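Local coordinates for O-methyltransferase (Bacillus halodurans, PDB 2GPY), which probably transfers a methyl group from S-adenosylmethionine to a hydroxyl oxygen of a substrate not yet identified, at residues Phe142-Ser147 with Leu192-Tyr197; Gly153-Ser158 with Ile210-Glu215; Pro55-Glu60 with Pro125-Leu130; Ile61-Gly66 with Ile81-Arg86. One frame throughout, in Å; residues are numbered along the deposited sequence.

From the N terminus, strand 57-61 (55-60) runs into the glycine-rich turn 61-66, which after helix 67-75 meets strand 80-85 at 81-86. Contact 4 thus closes a short loop, nested inside the longer one that contact 3 closes when 125-130 returns beside 55-60. Helix 139-146 follows, supplying 142-147, and then strand 154-159, supplying 153-158. Their partners, 192-197 and 210-215, come in the same order, so contacts 1 and 2 cross. Contacts 2, 3 and 4 join neighbouring strands of one sheet; contact 1 fastens helix 139-146 to the chain entering edge strand 197-202, and S147 O to K213 NZ links it to contact 2.

Contact 1: residues Phe142-Ser147 with Leu192-Tyr197; sequences FFDMYS and LEHPQY. With ZN (zinc ion), chain J.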
loop_
_atom_site.group_PDB
_atom_site.type_symbol
_atom_site.label_atom_id
_atom_site.label_comp_id
_atom_site.label_asym_id
_atom_site.label_seq_id
_atom_site.Cartn_x
_atom_site.Cartn_y
_atom_site.Cartn_z
ATOM N N PHE B 142 -8.384 -11.053 18.142
ATOM C CA PHE B 142 -7.020 -11.070 17.618
ATOM C C PHE B 142 -6.509 -9.666 17.318
ATOM O O PHE B 142 -5.341 -9.335 17.600
ATOM C CB PHE B 142 -6.909 -11.889 16.326
ATOM C CG PHE B 142 -7.121 -13.359 16.513
ATOM C CD1 PHE B 142 -6.848 -13.971 17.735
ATOM C CD2 PHE B 142 -7.576 -14.135 15.450
ATOM C CE1 PHE B 142 -7.034 -15.345 17.899
ATOM C CE2 PHE B 142 -7.786 -15.522 15.618
ATOM C CZ PHE B 142 -7.506 -16.113 16.831
ATOM N N PHE B 143 -7.377 -8.858 16.712
ATOM C CA PHE B 143 -7.043 -7.465 16.431
ATOM C C PHE B 143 -6.664 -6.731 17.728
ATOM O O PHE B 143 -5.597 -6.134 17.806
ATOM C CB PHE B 143 -8.185 -6.735 15.709
ATOM C CG PHE B 143 -7.815 -5.332 15.242
ATOM C CD1 PHE B 143 -7.828 -4.248 16.114
ATOM C CD2 PHE B 143 -7.425 -5.114 13.942
ATOM C CE1 PHE B 143 -7.468 -2.958 15.671
ATOM C CE2 PHE B 143 -7.058 -3.839 13.488
ATOM C CZ PHE B 143 -7.105 -2.751 14.355
ATOM N N ASP B 144 -7.531 -6.792 18.737
ATOM C CA ASP B 144 -7.297 -6.048 19.984
ATOM C C ASP B 144 -6.018 -6.500 20.698
ATOM O O ASP B 144 -5.279 -5.683 21.259
ATOM C CB ASP B 144 -8.510 -6.187 20.911
ATOM C CG ASP B 144 -9.648 -5.245 20.520
ATOM O OD1 ASP B 144 -9.445 -4.414 19.613
ATOM O OD2 ASP B 144 -10.743 -5.321 21.104
HETATM N N MSE B 145 -5.786 -7.805 20.676
HETATM C CA MSE B 145 -4.681 -8.437 21.396
HETATM C C MSE B 145 -3.314 -8.183 20.771
HETATM O O MSE B 145 -2.332 -7.988 21.490
HETATM C CB MSE B 145 -4.898 -9.951 21.497
HETATM C CG MSE B 145 -3.710 -10.676 22.091
HETATM SE SE MSE B 145 -4.143 -12.408 22.859
HETATM C CE MSE B 145 -5.433 -11.816 24.218
ATOM N N TYR B 146 -3.257 -8.223 19.436
ATOM C CA TYR B 146 -1.996 -8.167 18.701
ATOM C C TYR B 146 -1.676 -6.827 18.053
ATOM O O TYR B 146 -0.550 -6.589 17.651
ATOM C CB TYR B 146 -1.936 -9.309 17.670
ATOM C CG TYR B 146 -1.731 -10.624 18.386
ATOM C CD1 TYR B 146 -0.491 -10.948 18.898
ATOM C CD2 TYR B 146 -2.799 -11.495 18.629
ATOM C CE1 TYR B 146 -0.287 -12.140 19.611
ATOM C CE2 TYR B 146 -2.608 -12.694 19.340
ATOM C CZ TYR B 146 -1.341 -12.994 19.835
ATOM O OH TYR B 146 -1.101 -14.166 20.528
ATOM N N SER B 147 -2.650 -5.935 17.993
ATOM C CA SER B 147 -2.383 -4.637 17.406
ATOM C C SER B 147 -1.354 -3.812 18.229
ATOM O O SER B 147 -0.568 -3.074 17.641
ATOM C CB SER B 147 -3.682 -3.884 17.125
ATOM O OG SER B 147 -4.328 -3.490 18.302
ATOM N N LEU B 192 -13.313 0.205 10.729
ATOM C CA LEU B 192 -13.143 1.463 10.006
ATOM C C LEU B 192 -13.076 2.705 10.907
ATOM O O LEU B 192 -12.515 3.733 10.491
ATOM C CB LEU B 192 -14.219 1.598 8.927
ATOM C CG LEU B 192 -14.096 0.501 7.858
ATOM C CD1 LEU B 192 -15.344 0.392 6.981
ATOM C CD2 LEU B 192 -12.841 0.674 7.021
ATOM N N GLU B 193 -13.625 2.618 12.123
ATOM C CA GLU B 193 -13.657 3.767 13.047
ATOM C C GLU B 193 -12.816 3.602 14.328
ATOM O O GLU B 193 -12.867 4.440 15.242
ATOM C CB GLU B 193 -15.099 4.191 13.365
ATOM C CG GLU B 193 -15.993 3.147 14.008
ATOM C CD GLU B 193 -17.395 3.698 14.295
ATOM O OE1 GLU B 193 -17.852 4.625 13.574
ATOM O OE2 GLU B 193 -18.047 3.216 15.252
ATOM N N HIS B 194 -12.033 2.526 14.367
ATOM C CA HIS B 194 -11.059 2.281 15.424
ATOM C C HIS B 194 -9.993 3.377 15.395
ATOM O O HIS B 194 -9.314 3.559 14.366
ATOM C CB HIS B 194 -10.353 0.952 15.155
ATOM C CG HIS B 194 -10.091 0.161 16.389
ATOM N ND1 HIS B 194 -9.047 0.445 17.247
ATOM C CD2 HIS B 194 -10.758 -0.884 16.932
ATOM C CE1 HIS B 194 -9.075 -0.404 18.258
ATOM N NE2 HIS B 194 -10.106 -1.215 18.096
ATOM N N PRO B 195 -9.834 4.107 16.503
ATOM C CA PRO B 195 -9.060 5.352 16.442
ATOM C C PRO B 195 -7.550 5.307 16.123
ATOM O O PRO B 195 -7.048 6.248 15.496
ATOM C CB PRO B 195 -9.305 5.988 17.816
ATOM C CG PRO B 195 -9.698 4.875 18.687
ATOM C CD PRO B 195 -10.452 3.922 17.826
ATOM N N GLN B 196 -6.823 4.291 16.546
ATOM C CA GLN B 196 -5.360 4.344 16.392
ATOM C C GLN B 196 -4.904 3.924 14.980
ATOM O O GLN B 196 -3.703 3.793 14.718
ATOM C CB GLN B 196 -4.673 3.473 17.456
ATOM C CG GLN B 196 -3.299 3.984 17.914
ATOM C CD GLN B 196 -2.737 3.246 19.141
ATOM O OE1 GLN B 196 -3.218 2.172 19.539
ATOM N NE2 GLN B 196 -1.695 3.817 19.729
ATOM N N TYR B 197 -5.867 3.725 14.086
ATOM C CA TYR B 197 -5.570 3.208 12.754
ATOM C C TYR B 197 -6.239 4.019 11.693
ATOM O O TYR B 197 -7.306 4.598 11.902
ATOM C CB TYR B 197 -5.986 1.746 12.628
ATOM C CG TYR B 197 -5.137 0.895 13.514
ATOM C CD1 TYR B 197 -5.475 0.688 14.856
ATOM C CD2 TYR B 197 -3.947 0.362 13.039
ATOM C CE1 TYR B 197 -4.644 -0.076 15.687
ATOM C CE2 TYR B 197 -3.130 -0.401 13.854
ATOM C CZ TYR B 197 -3.474 -0.601 15.167
ATOM O OH TYR B 197 -2.625 -1.364 15.960
HETATM ZN ZN ZN J . -10.307 -2.530 19.662
HETATM O O HOH W 1 -12.250 -3.096 19.165
#
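Metal coordination supplies the strongest bonds between helix 139-146 and the turn that follows helix 189-193. A zinc ion is held by D144 OD1 at 2.1 Å and by H194 NE2, also at 2.1 Å, with a water as a third ligand. The carboxylate binds through one oxygen, while D144 OD2 takes a weak hydrogen bond from that water. The imidazole and carboxylate planes cross obliquely, 55° apart.

Aromatic contacts centre on F143, whose CG lies anti to the backbone N (chi1 -173°), so that the ring reaches across with its edge leading. F143 CE1 stands over the centre of the H194 ring, 4.0 Å from H194 CE1. The adjacent F143 CZ approaches Y197 near the rim of one face, 3.8 Å from Y197 CD1. Both are edge-to-face pairs, and W190 adds another such partner to F143. I156, on strand 154-159, touches both F143 and Y197.

Close packing is tightest at S147, where S147 CB lies 3.0 Å from Y197 OH. S147 OG turns back to its own helix in a weak hydrogen bond to F143 O, and S147 O accepts from K213 NZ.

H194 is both a zinc ligand and a member of the aromatic cluster, whose other members F143 and Y197 are buried. The ion ties helix 139-146 to the turn after helix 189-193, but since D144 and H194 both touch a crystal neighbour it is possibly a metal of the crystal.

Contact 2: residues Gly153-Ser158 with Ile210-Glu215; sequences GGLILS and ISIKRE
I156 O is gripped by two donors: S211 N at 2.8 Å, in an almost straight bond (173°) lying in the carbonyl plane, and a water at 2.9 Å. The same water bonds to S158 OG and S211 OG, joining the two serines over the face that also carries I156. S211 OG has a further partner in T199 OG1. In return I156 N donates to S211 O at 2.9 Å, completing an antiparallel hydrogen-bonded pair.

Non-hydrogen-bonded pairs flank it, L155 with I212 and L157 with I210. On this other face the side chains lie alongside one another, pointing the same way: L155 CD2 meets I212 CG1 at 3.8 Å, and L157 CD2 meets I210 CG1 at the same distance. At the G153 end K213 N bonds to G154 O, and G153 N to K213 O. G153, at positive phi (85°), turns the corner into the strand. The extended K213 chain leads away to V150 O, its second partner besides S147.

The antiparallel strand 208-213 is characteristic of the class I methyltransferase sheet, here set between 154-159 and 197-202. Helix 40-53 covers L155 and L157, M52 of the second subunit packs on L155 and I210, and L157 pairs on its far side with strand 127-133.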
loop_
_atom_site.group_PDB
_atom_site.type_symbol
_atom_site.label_atom_id
_atom_site.label_comp_id
_atom_site.label_asym_id
_atom_site.label_seq_id
_atom_site.Cartn_x
_atom_site.Cartn_y
_atom_site.Cartn_z
ATOM N N GLY B 153 3.159 3.273 12.344
ATOM C CA GLY B 153 3.438 3.271 10.917
ATOM C C GLY B 153 3.356 1.891 10.293
ATOM O O GLY B 153 3.388 1.750 9.060
ATOM N N GLY B 154 3.245 0.869 11.139
ATOM C CA GLY B 154 3.114 -0.502 10.686
ATOM C C GLY B 154 1.713 -0.781 10.201
ATOM O O GLY B 154 0.858 0.080 10.247
ATOM N N LEU B 155 1.480 -2.003 9.752
ATOM C CA LEU B 155 0.245 -2.361 9.067
ATOM C C LEU B 155 -0.434 -3.528 9.736
ATOM O O LEU B 155 0.205 -4.512 10.086
ATOM C CB LEU B 155 0.540 -2.812 7.633
ATOM C CG LEU B 155 1.363 -1.812 6.815
ATOM C CD1 LEU B 155 1.735 -2.366 5.420
ATOM C CD2 LEU B 155 0.624 -0.464 6.697
ATOM N N ILE B 156 -1.746 -3.445 9.817
ATOM C CA ILE B 156 -2.560 -4.619 10.058
ATOM C C ILE B 156 -3.333 -4.894 8.771
ATOM O O ILE B 156 -4.061 -4.031 8.265
ATOM C CB ILE B 156 -3.501 -4.444 11.267
ATOM C CG1 ILE B 156 -2.652 -4.158 12.510
ATOM C CG2 ILE B 156 -4.304 -5.769 11.483
ATOM C CD1 ILE B 156 -3.425 -3.804 13.713
ATOM N N LEU B 157 -3.135 -6.091 8.229
ATOM C CA LEU B 157 -3.799 -6.492 6.989
ATOM C C LEU B 157 -4.872 -7.513 7.331
ATOM O O LEU B 157 -4.587 -8.523 8.010
ATOM C CB LEU B 157 -2.781 -7.121 6.029
ATOM C CG LEU B 157 -1.543 -6.283 5.749
ATOM C CD1 LEU B 157 -0.530 -7.146 4.969
ATOM C CD2 LEU B 157 -1.921 -5.026 5.012
ATOM N N SER B 158 -6.107 -7.254 6.906
ATOM C CA SER B 158 -7.193 -8.206 7.168
ATOM C C SER B 158 -7.704 -8.793 5.845
ATOM O O SER B 158 -8.176 -8.051 4.989
ATOM C CB SER B 158 -8.353 -7.524 7.880
ATOM O OG SER B 158 -7.973 -6.878 9.089
ATOM N N ILE B 210 -6.448 -2.553 4.895
ATOM C CA ILE B 210 -5.083 -2.163 5.266
ATOM C C ILE B 210 -5.209 -1.064 6.294
ATOM O O ILE B 210 -5.643 0.051 5.988
ATOM C CB ILE B 210 -4.297 -1.666 4.062
ATOM C CG1 ILE B 210 -4.258 -2.775 2.999
ATOM C CG2 ILE B 210 -2.877 -1.307 4.460
ATOM C CD1 ILE B 210 -4.507 -2.216 1.673
ATOM N N SER B 211 -4.886 -1.409 7.531
ATOM C CA SER B 211 -4.959 -0.455 8.629
ATOM C C SER B 211 -3.557 0.018 8.937
ATOM O O SER B 211 -2.689 -0.785 9.274
ATOM C CB SER B 211 -5.570 -1.131 9.876
ATOM O OG SER B 211 -6.822 -1.715 9.558
ATOM N N ILE B 212 -3.315 1.318 8.803
ATOM C CA ILE B 212 -2.001 1.850 9.077
ATOM C C ILE B 212 -1.970 2.481 10.475
ATOM O O ILE B 212 -2.724 3.406 10.771
ATOM C CB ILE B 212 -1.588 2.923 8.031
ATOM C CG1 ILE B 212 -1.849 2.395 6.599
ATOM C CG2 ILE B 212 -0.115 3.323 8.225
ATOM C CD1 ILE B 212 -1.402 3.415 5.497
ATOM N N LYS B 213 -1.063 1.989 11.302
ATOM C CA LYS B 213 -1.029 2.390 12.705
ATOM C C LYS B 213 -0.522 3.811 12.837
ATOM O O LYS B 213 0.551 4.163 12.323
ATOM C CB LYS B 213 -0.189 1.418 13.533
ATOM C CG LYS B 213 -0.311 1.675 15.039
ATOM C CD LYS B 213 0.193 0.510 15.836
ATOM C CE LYS B 213 -0.245 0.656 17.289
ATOM N NZ LYS B 213 0.318 -0.456 18.099
ATOM N N ARG B 214 -1.327 4.633 13.525
ATOM C CA ARG B 214 -1.010 6.040 13.738
ATOM C C ARG B 214 0.069 6.177 14.795
ATOM O O ARG B 214 0.271 5.268 15.614
ATOM C CB ARG B 214 -2.254 6.835 14.153
ATOM C CG ARG B 214 -3.283 6.986 13.050
ATOM C CD ARG B 214 -4.307 8.065 13.372
ATOM N NE ARG B 214 -5.182 8.278 12.222
ATOM C CZ ARG B 214 -6.357 7.675 12.046
ATOM N NH1 ARG B 214 -6.819 6.837 12.965
ATOM N NH2 ARG B 214 -7.082 7.925 10.958
ATOM N N GLU B 215 0.753 7.320 14.774
ATOM C CA GLU B 215 1.849 7.601 15.690
ATOM C C GLU B 215 1.431 7.585 17.166
ATOM O O GLU B 215 0.607 8.388 17.606
ATOM C CB GLU B 215 2.500 8.938 15.324
ATOM C CG GLU B 215 3.502 9.446 16.347
ATOM C CD GLU B 215 4.730 10.043 15.700
ATOM O OE1 GLU B 215 5.004 9.706 14.523
ATOM O OE2 GLU B 215 5.426 10.838 16.359
HETATM O O HOH W 2 -6.877 -4.420 8.773
#

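Contact 3: residues Pro55-Glu60 with Pro125-Leu130; sequences PARILE and PLFDVL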
loop_
_atom_site.group_PDB
_atom_site.type_symbol
_atom_site.label_atom_id
_atom_site.label_comp_id
_atom_site.label_asym_id
_atom_site.label_seq_id
_atom_site.Cartn_x
_atom_site.Cartn_y
_atom_site.Cartn_z
ATOM N N PRO B 55 8.540 -4.636 4.772
ATOM C CA PRO B 55 8.585 -4.912 6.218
ATOM C C PRO B 55 9.712 -5.895 6.543
ATOM O O PRO B 55 10.054 -6.716 5.697
ATOM C CB PRO B 55 7.219 -5.523 6.491
ATOM C CG PRO B 55 6.821 -6.197 5.186
ATOM C CD PRO B 55 7.399 -5.306 4.110
ATOM N N ALA B 56 10.304 -5.776 7.735
ATOM C CA ALA B 56 11.317 -6.727 8.185
ATOM C C ALA B 56 10.746 -7.871 9.035
ATOM O O ALA B 56 11.348 -8.944 9.104
ATOM C CB ALA B 56 12.421 -5.991 8.976
ATOM N N ARG B 57 9.627 -7.628 9.714
ATOM C CA ARG B 57 9.098 -8.584 10.711
ATOM C C ARG B 57 7.582 -8.648 10.541
ATOM O O ARG B 57 6.901 -7.614 10.618
ATOM C CB ARG B 57 9.433 -8.118 12.132
ATOM C CG ARG B 57 10.947 -8.148 12.496
ATOM C CD ARG B 57 11.182 -7.651 13.919
ATOM N NE ARG B 57 10.333 -8.332 14.903
ATOM C CZ ARG B 57 10.414 -9.621 15.237
ATOM N NH1 ARG B 57 11.310 -10.434 14.672
ATOM N NH2 ARG B 57 9.581 -10.106 16.147
ATOM N N ILE B 58 7.063 -9.847 10.292
ATOM C CA ILE B 58 5.624 -10.056 10.035
ATOM C C ILE B 58 5.107 -11.080 11.039
ATOM O O ILE B 58 5.755 -12.124 11.284
ATOM C CB ILE B 58 5.395 -10.581 8.609
ATOM C CG1 ILE B 58 5.944 -9.567 7.587
ATOM C CG2 ILE B 58 3.873 -10.925 8.360
ATOM C CD1 ILE B 58 6.158 -10.158 6.158
ATOM N N LEU B 59 3.963 -10.776 11.647
ATOM C CA LEU B 59 3.256 -11.735 12.506
ATOM C C LEU B 59 1.929 -12.130 11.838
ATOM O O LEU B 59 1.144 -11.276 11.403
ATOM C CB LEU B 59 2.989 -11.118 13.879
ATOM C CG LEU B 59 2.097 -11.958 14.799
ATOM C CD1 LEU B 59 2.740 -13.319 15.135
ATOM C CD2 LEU B 59 1.777 -11.181 16.049
ATOM N N GLU B 60 1.688 -13.430 11.741
ATOM C CA GLU B 60 0.467 -13.934 11.141
ATOM C C GLU B 60 -0.288 -14.793 12.132
ATOM O O GLU B 60 0.307 -15.647 12.783
ATOM C CB GLU B 60 0.804 -14.781 9.901
ATOM C CG GLU B 60 -0.317 -15.705 9.437
ATOM C CD GLU B 60 0.110 -16.494 8.211
ATOM O OE1 GLU B 60 0.937 -17.420 8.350
ATOM O OE2 GLU B 60 -0.338 -16.108 7.106
ATOM N N PRO B 125 10.336 -8.515 19.475
ATOM C CA PRO B 125 10.390 -7.122 19.037
ATOM C C PRO B 125 9.113 -6.793 18.271
ATOM O O PRO B 125 8.444 -7.705 17.771
ATOM C CB PRO B 125 11.595 -7.087 18.087
ATOM C CG PRO B 125 12.356 -8.341 18.344
ATOM C CD PRO B 125 11.377 -9.345 18.844
ATOM N N LEU B 126 8.774 -5.512 18.187
ATOM C CA LEU B 126 7.562 -5.085 17.481
ATOM C C LEU B 126 7.591 -5.546 16.021
ATOM O O LEU B 126 8.650 -5.663 15.408
ATOM C CB LEU B 126 7.389 -3.560 17.559
ATOM C CG LEU B 126 7.113 -2.896 18.914
ATOM C CD1 LEU B 126 7.112 -1.389 18.769
ATOM C CD2 LEU B 126 5.799 -3.384 19.545
ATOM N N PHE B 127 6.407 -5.831 15.489
ATOM C CA PHE B 127 6.228 -6.263 14.123
ATOM C C PHE B 127 5.884 -5.073 13.218
ATOM O O PHE B 127 5.297 -4.104 13.669
ATOM C CB PHE B 127 5.121 -7.327 14.092
ATOM C CG PHE B 127 5.514 -8.614 14.764
ATOM C CD1 PHE B 127 6.239 -9.581 14.066
ATOM C CD2 PHE B 127 5.204 -8.846 16.119
ATOM C CE1 PHE B 127 6.636 -10.802 14.697
ATOM C CE2 PHE B 127 5.589 -10.054 16.757
ATOM C CZ PHE B 127 6.310 -11.028 16.038
ATOM N N ASP B 128 6.291 -5.147 11.955
ATOM C CA ASP B 128 5.935 -4.161 10.946
ATOM C C ASP B 128 4.573 -4.455 10.358
ATOM O O ASP B 128 3.933 -3.560 9.842
ATOM C CB ASP B 128 6.962 -4.172 9.807
ATOM C CG ASP B 128 8.358 -3.875 10.305
ATOM O OD1 ASP B 128 8.504 -2.820 10.921
ATOM O OD2 ASP B 128 9.277 -4.720 10.123
ATOM N N VAL B 129 4.170 -5.727 10.398
ATOM C CA VAL B 129 2.911 -6.162 9.781
ATOM C C VAL B 129 2.283 -7.225 10.681
ATOM O O VAL B 129 2.984 -8.126 11.145
ATOM C CB VAL B 129 3.147 -6.797 8.346
ATOM C CG1 VAL B 129 1.841 -7.451 7.799
ATOM C CG2 VAL B 129 3.719 -5.784 7.340
ATOM N N LEU B 130 0.959 -7.127 10.881
ATOM C CA LEU B 130 0.154 -8.175 11.476
ATOM C C LEU B 130 -0.845 -8.609 10.420
ATOM O O LEU B 130 -1.521 -7.767 9.838
ATOM C CB LEU B 130 -0.619 -7.607 12.704
ATOM C CG LEU B 130 -1.695 -8.519 13.300
ATOM C CD1 LEU B 130 -1.061 -9.893 13.818
ATOM C CD2 LEU B 130 -2.519 -7.846 14.428
#
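The F127 ring is sandwiched. L59 CB sits over the centre of one face of F127, 3.5 Å from the ring centroid, in a CH-pi contact, while the opposite face receives R57 NH2, over the CE1-CZ side, and P125 O, which is also offset. R57 C and I58 N lie in plane at its edge. The cation-pi contact is off-centre, with R57 CZ 30° off the ring normal. The guanidinium in turn carries P125 CD over one face and L126 O at its edge, the latter in plane.

A bend at chi3 (51°) folds R57 back onto the incoming chain, where R57 NE donates to L126 O at 3.2 Å and R57 NH2 to P125 O at 3.1 Å. Both carbonyls are met from above their planes. An alanine here would remove these donors and the cation over F127, and would probably loosen the segment 125-127 against strand 57-61.

D128 OD2 is held twice, by A56 N at 2.8 Å from above the carboxylate plane and by R57 N at 3.0 Å on the anti lone pair; OD1 makes a salt bridge with R151. Beyond the corner at D128 the strands pair in parallel, L59 N donating to V129 O at 2.9 Å. I58 lies alongside V129 on the face covered from helix 67-75 by M72, and L59 alongside L130 on the face where Y146 packs.

Strands 57-61 and 127-133 are thus central neighbours in the 3-2-1-4-5-7-6 order, the hallmark of the Rossmann-like methyltransferase fold.

Contact 4: residues Ile61-Gly66 with Ile81-Arg86; sequences IGTAIG and IVSIER
The tight part of this contact is where strand 57-61 gives way to the turn. I84 O accepts two backbone donors, G62 N at 2.7 Å nearly along the C=O axis and T63 N at 3.1 Å from above the carbonyl plane. The carbonyl of G62 goes to K136 NZ. Next to these bonds I61 and I84 lie side by side, the tips I61 CD1 and I84 CD1 3.8 Å apart. T63 packs against S83 and E85, with L109 and A94 also against it. S83 OG is hydrogen-bonded to E60 OE1.

E85 reaches back under the turn. CG is anti to the backbone N (chi1 176°) and the chain bends at chi2 (55°), which brings E85 OE1 2.8 Å from A64 N, the donor standing above the carboxylate plane. OE2 accepts from D87 N. An alanine here would remove both carboxylate acceptors and would probably let the turn 63-66 drift from the strand end.

The solvent side is at R86, which is exposed and touches a crystal neighbour. The I65 side chain points away from strand 80-85 and is buried elsewhere, near V35 and E93. G66 makes no contact with 81-86; its N closes the type II' turn onto T63 O, and it is the N-cap of helix 67-75.

A glycine-rich turn after the first strand and an acid ending the second contribute to the S-adenosylmethionine site in class I methyltransferases, and the same arrangement here is consistent with such a site. E85 would correspond to the residue that in relatives binds the ribose hydroxyls, and its two backbone N-H donors would probably help to keep it charged.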
loop_
_atom_site.group_PDB
_atom_site.type_symbol
_atom_site.label_atom_id
_atom_site.label_comp_id
_atom_site.label_asym_id
_atom_site.label_seq_id
_atom_site.Cartn_x
_atom_site.Cartn_y
_atom_site.Cartn_z
ATOM N N ILE B 61 -1.594 -14.581 12.230
ATOM C CA ILE B 61 -2.408 -15.420 13.095
ATOM C C ILE B 61 -3.224 -16.334 12.201
ATOM O O ILE B 61 -4.094 -15.858 11.461
ATOM C CB ILE B 61 -3.368 -14.586 13.961
ATOM C CG1 ILE B 61 -2.625 -13.410 14.650
ATOM C CG2 ILE B 61 -4.137 -15.506 14.958
ATOM C CD1 ILE B 61 -1.442 -13.782 15.538
ATOM N N GLY B 62 -2.945 -17.639 12.275
ATOM C CA GLY B 62 -3.660 -18.612 11.465
ATOM C C GLY B 62 -2.829 -19.100 10.300
ATOM O O GLY B 62 -3.099 -18.753 9.149
ATOM N N THR B 63 -1.819 -19.924 10.588
ATOM C CA THR B 63 -0.914 -20.394 9.537
ATOM C C THR B 63 -1.537 -21.326 8.523
ATOM O O THR B 63 -1.118 -21.334 7.363
ATOM C CB THR B 63 0.534 -20.771 10.044
ATOM O OG1 THR B 63 1.155 -21.855 9.316
ATOM C CG2 THR B 63 0.617 -20.895 11.457
ATOM N N ALA B 64 -2.542 -22.079 8.964
ATOM C CA ALA B 64 -3.203 -23.099 8.157
ATOM C C ALA B 64 -2.089 -24.056 7.692
ATOM O O ALA B 64 -1.346 -24.533 8.548
ATOM C CB ALA B 64 -4.031 -22.433 6.991
ATOM N N ILE B 65 -1.891 -24.301 6.394
ATOM C CA ILE B 65 -0.799 -25.218 6.003
ATOM C C ILE B 65 0.474 -24.486 5.574
ATOM O O ILE B 65 1.357 -25.075 4.944
ATOM C CB ILE B 65 -1.235 -26.323 4.958
ATOM C CG1 ILE B 65 -1.711 -25.676 3.647
ATOM C CG2 ILE B 65 -2.256 -27.305 5.601
ATOM C CD1 ILE B 65 -1.645 -26.606 2.437
ATOM N N GLY B 66 0.544 -23.184 5.888
ATOM C CA GLY B 66 1.760 -22.401 5.701
ATOM C C GLY B 66 1.900 -21.705 4.348
ATOM O O GLY B 66 2.944 -21.124 4.061
ATOM N N ILE B 81 9.171 -14.057 9.551
ATOM C CA ILE B 81 7.771 -14.252 9.773
ATOM C C ILE B 81 7.629 -15.116 11.039
ATOM O O ILE B 81 8.401 -16.070 11.269
ATOM C CB ILE B 81 7.145 -14.940 8.560
ATOM C CG1 ILE B 81 7.451 -14.085 7.292
ATOM C CG2 ILE B 81 5.641 -15.134 8.769
ATOM C CD1 ILE B 81 6.781 -14.529 6.085
ATOM N N VAL B 82 6.673 -14.735 11.872
ATOM C CA VAL B 82 6.263 -15.563 12.994
ATOM C C VAL B 82 4.800 -15.889 12.680
ATOM O O VAL B 82 4.040 -14.992 12.330
ATOM C CB VAL B 82 6.368 -14.819 14.329
ATOM C CG1 VAL B 82 5.819 -15.697 15.480
ATOM C CG2 VAL B 82 7.822 -14.433 14.611
ATOM N N SER B 83 4.394 -17.149 12.778
ATOM C CA SER B 83 2.989 -17.496 12.479
ATOM C C SER B 83 2.413 -18.500 13.497
ATOM O O SER B 83 3.128 -19.391 13.946
ATOM C CB SER B 83 2.903 -18.065 11.066
ATOM O OG SER B 83 1.546 -18.290 10.642
ATOM N N ILE B 84 1.136 -18.341 13.859
ATOM C CA ILE B 84 0.537 -19.076 14.949
ATOM C C ILE B 84 -0.623 -19.899 14.402
ATOM O O ILE B 84 -1.415 -19.394 13.613
ATOM C CB ILE B 84 0.003 -18.144 16.051
ATOM C CG1 ILE B 84 1.133 -17.304 16.656
ATOM C CG2 ILE B 84 -0.603 -18.984 17.168
ATOM C CD1 ILE B 84 0.604 -16.166 17.587
ATOM N N GLU B 85 -0.666 -21.177 14.770
ATOM C CA GLU B 85 -1.726 -22.086 14.331
ATOM C C GLU B 85 -2.211 -22.951 15.497
ATOM O O GLU B 85 -1.412 -23.519 16.235
ATOM C CB GLU B 85 -1.211 -22.974 13.185
ATOM C CG GLU B 85 -2.200 -24.071 12.678
ATOM C CD GLU B 85 -3.541 -23.493 12.264
ATOM O OE1 GLU B 85 -3.591 -22.461 11.530
ATOM O OE2 GLU B 85 -4.546 -24.063 12.700
ATOM N N ARG B 86 -3.519 -23.074 15.638
ATOM C CA ARG B 86 -4.068 -23.865 16.716
ATOM C C ARG B 86 -4.435 -25.302 16.349
ATOM O O ARG B 86 -4.589 -26.126 17.240
ATOM C CB ARG B 86 -5.263 -23.138 17.352
ATOM C CG ARG B 86 -6.530 -23.096 16.512
ATOM C CD ARG B 86 -7.758 -23.098 17.467
ATOM N NE ARG B 86 -8.999 -22.826 16.743
ATOM C CZ ARG B 86 -10.138 -22.407 17.295
ATOM N NH1 ARG B 86 -10.228 -22.190 18.604
ATOM N NH2 ARG B 86 -11.197 -22.195 16.524
#